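Local coordinates for globin (Bacillus anthracis, PDB 5V3T), which binds heme, which carries cyanide on its iron here, and as a group II truncated hemoglobin probably binds oxygen or other small diatomic ligands, at residues A[21-26]-A[45-50]. Sequence-based numbering, arbitrary orientation.
Sequences LVDTFY and ETARKQ. With HEM (protoporphyrin IX containing Fe), chain C; CYN (cyanide ion), chain D.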
# COMPACT_ATOMS: atom_id res chain seq x y z
N LEU A 21 -10.86 18.72 -3.46
CA LEU A 21 -11.50 17.41 -3.49
C LEU A 21 -10.76 16.45 -2.57
O LEU A 21 -11.37 15.78 -1.74
CB LEU A 21 -11.57 16.86 -4.92
CG LEU A 21 -12.15 15.46 -5.14
CD1 LEU A 21 -13.64 15.41 -4.80
CD2 LEU A 21 -11.94 15.03 -6.59
N VAL A 22 -9.44 16.42 -2.70
CA VAL A 22 -8.63 15.46 -1.96
C VAL A 22 -8.57 15.81 -0.47
O VAL A 22 -8.68 14.93 0.38
CB VAL A 22 -7.22 15.37 -2.56
CG1 VAL A 22 -6.28 14.52 -1.69
CG2 VAL A 22 -7.31 14.79 -3.96
N ASP A 23 -8.44 17.10 -0.16
CA ASP A 23 -8.46 17.52 1.24
C ASP A 23 -9.80 17.14 1.86
O ASP A 23 -9.86 16.64 2.99
CB ASP A 23 -8.19 19.02 1.36
CG ASP A 23 -6.73 19.36 1.14
OD1 ASP A 23 -5.88 18.45 1.18
OD2 ASP A 23 -6.41 20.55 0.90
N THR A 24 -10.88 17.38 1.12
CA THR A 24 -12.22 17.02 1.59
C THR A 24 -12.36 15.49 1.70
O THR A 24 -12.88 14.98 2.69
CB THR A 24 -13.31 17.57 0.65
OG1 THR A 24 -13.21 19.00 0.63
CG2 THR A 24 -14.71 17.15 1.10
N PHE A 25 -11.89 14.78 0.67
CA PHE A 25 -11.94 13.32 0.67
C PHE A 25 -11.35 12.72 1.94
O PHE A 25 -12.01 11.94 2.65
CB PHE A 25 -11.20 12.76 -0.55
CG PHE A 25 -11.10 11.25 -0.55
CD1 PHE A 25 -12.25 10.47 -0.58
CD2 PHE A 25 -9.87 10.63 -0.50
CE1 PHE A 25 -12.17 9.09 -0.58
CE2 PHE A 25 -9.78 9.25 -0.48
CZ PHE A 25 -10.94 8.48 -0.51
N TYR A 26 -10.11 13.11 2.27
CA TYR A 26 -9.44 12.53 3.43
C TYR A 26 -10.00 13.01 4.74
O TYR A 26 -9.76 12.39 5.78
CB TYR A 26 -7.94 12.81 3.37
CG TYR A 26 -7.30 11.88 2.40
CD1 TYR A 26 -7.31 10.50 2.63
CD2 TYR A 26 -6.73 12.35 1.24
CE1 TYR A 26 -6.74 9.63 1.74
CE2 TYR A 26 -6.18 11.49 0.34
CZ TYR A 26 -6.18 10.14 0.61
OH TYR A 26 -5.61 9.33 -0.30
N GLU A 45 0.81 13.57 4.11
CA GLU A 45 1.64 13.04 3.03
C GLU A 45 0.81 12.20 2.06
O GLU A 45 1.01 12.27 0.83
CB GLU A 45 2.81 12.23 3.61
CG GLU A 45 3.66 11.53 2.55
CD GLU A 45 4.38 12.50 1.61
OE1 GLU A 45 4.36 13.73 1.83
OE2 GLU A 45 4.96 12.01 0.61
N THR A 46 -0.15 11.45 2.59
CA THR A 46 -1.08 10.68 1.76
C THR A 46 -1.91 11.61 0.85
O THR A 46 -2.07 11.35 -0.35
CB THR A 46 -2.02 9.82 2.62
OG1 THR A 46 -1.24 8.95 3.44
CG2 THR A 46 -2.94 8.99 1.74
N ALA A 47 -2.43 12.70 1.42
CA ALA A 47 -3.20 13.66 0.63
C ALA A 47 -2.35 14.32 -0.46
O ALA A 47 -2.82 14.53 -1.58
CB ALA A 47 -3.80 14.72 1.54
N ARG A 48 -1.11 14.66 -0.12
CA ARG A 48 -0.19 15.27 -1.07
C ARG A 48 0.02 14.34 -2.25
O ARG A 48 -0.07 14.74 -3.41
CB ARG A 48 1.15 15.60 -0.42
CG ARG A 48 2.06 16.46 -1.30
CD ARG A 48 3.46 16.60 -0.70
NE ARG A 48 4.20 15.35 -0.70
CZ ARG A 48 5.01 14.95 -1.68
NH1 ARG A 48 5.65 13.80 -1.60
NH2 ARG A 48 5.18 15.72 -2.75
N LYS A 49 0.27 13.07 -1.93
CA LYS A 49 0.54 12.06 -2.95
C LYS A 49 -0.69 11.80 -3.81
O LYS A 49 -0.57 11.62 -5.02
CB LYS A 49 1.04 10.76 -2.31
CG LYS A 49 2.51 10.84 -1.85
CD LYS A 49 3.06 9.51 -1.32
CE LYS A 49 2.45 9.15 0.03
NZ LYS A 49 3.17 8.01 0.70
N GLN A 50 -1.86 11.80 -3.18
CA GLN A 50 -3.11 11.54 -3.90
C GLN A 50 -3.40 12.67 -4.89
O GLN A 50 -3.94 12.44 -5.97
CB GLN A 50 -4.28 11.38 -2.93
CG GLN A 50 -5.60 11.03 -3.61
CD GLN A 50 -5.61 9.62 -4.17
OE1 GLN A 50 -5.22 9.36 -5.30
NE2 GLN A 50 -6.04 8.69 -3.35
CHA HEM C . -1.82 4.53 -0.52
CHB HEM C . -5.84 2.35 1.39
CHC HEM C . -7.93 2.61 -3.01
CHD HEM C . -4.40 5.56 -4.67
C1A HEM C . -2.73 3.93 0.36
C2A HEM C . -2.48 3.64 1.76
C3A HEM C . -3.57 3.05 2.28
C4A HEM C . -4.57 2.93 1.24
CMA HEM C . -3.74 2.57 3.74
CAA HEM C . -1.17 3.98 2.52
CBA HEM C . -1.00 5.50 2.56
CGA HEM C . 0.46 5.87 2.51
O1A HEM C . 1.30 4.97 2.75
O2A HEM C . 0.77 7.06 2.23
C1B HEM C . -6.75 2.21 0.36
C2B HEM C . -8.04 1.55 0.42
C3B HEM C . -8.60 1.61 -0.80
C4B HEM C . -7.69 2.32 -1.68
CMB HEM C . -8.66 0.87 1.67
CAB HEM C . -9.97 1.04 -1.20
CBB HEM C . -10.18 0.52 -2.41
C1C HEM C . -7.23 3.50 -3.77
C2C HEM C . -7.70 4.11 -5.01
C3C HEM C . -6.74 4.92 -5.46
C4C HEM C . -5.61 4.87 -4.54
CMC HEM C . -9.06 3.88 -5.71
CAC HEM C . -6.84 5.74 -6.77
CBC HEM C . -6.34 6.97 -6.76
C1D HEM C . -3.40 5.54 -3.70
C2D HEM C . -2.14 6.26 -3.83
C3D HEM C . -1.34 5.95 -2.57
C4D HEM C . -2.17 5.06 -1.76
CMD HEM C . -1.71 7.15 -5.01
CAD HEM C . 0.07 6.48 -2.24
CBD HEM C . 1.07 5.34 -2.45
CGD HEM C . 2.48 5.86 -2.39
O1D HEM C . 3.13 5.64 -1.34
O2D HEM C . 2.96 6.48 -3.38
NA HEM C . -4.02 3.48 0.08
NB HEM C . -6.58 2.67 -0.95
NC HEM C . -5.96 4.00 -3.51
ND HEM C . -3.37 4.85 -2.47
FE HEM C . -5.05 3.89 -1.67
C CYN D . -5.77 5.60 -0.98
N CYN D . -6.27 6.54 -0.51
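In the distal heme pocket, where cyanide sits on the iron, Y26 and Q50 meet across two packed helices and supply two of the four residues around the cyanide, F39 and W90 being the others. Y26 OH donates to the cyanide nitrogen at 2.9 Å. It also accepts a bent bond from Q50 NE2 at 3.1 Å. The amide plane is turned only 15° from the ring plane but displaced from it, and the side chains cross at about a right angle. A tyrosine suits this place because one hydroxyl can give to the ligand while receiving from the amide. Q50 CB packs at the ring edge; chi1 (-177°) sets CG anti to N, and a bend at chi2 goes with the amide lying beside Y26 OH. T46 brings CG2 to 3.4 Å from Y26 OH, while its OG1 bonds to heme propionate O2A. Helices 14-31 and 44-57 belong to the shortened globin fold, the short segments running roughly antiparallel, their axes approaching to 9.5 Å. A47 is small enough for this: its CB lies 3.8 Å from Y26 CD2 and touches CG1 of the beta-branched V22, which also packs on Q50 CB. K49 NZ hydrogen-bonds O2A of one propionate and O1D of the other, its positive end matching two carboxylates.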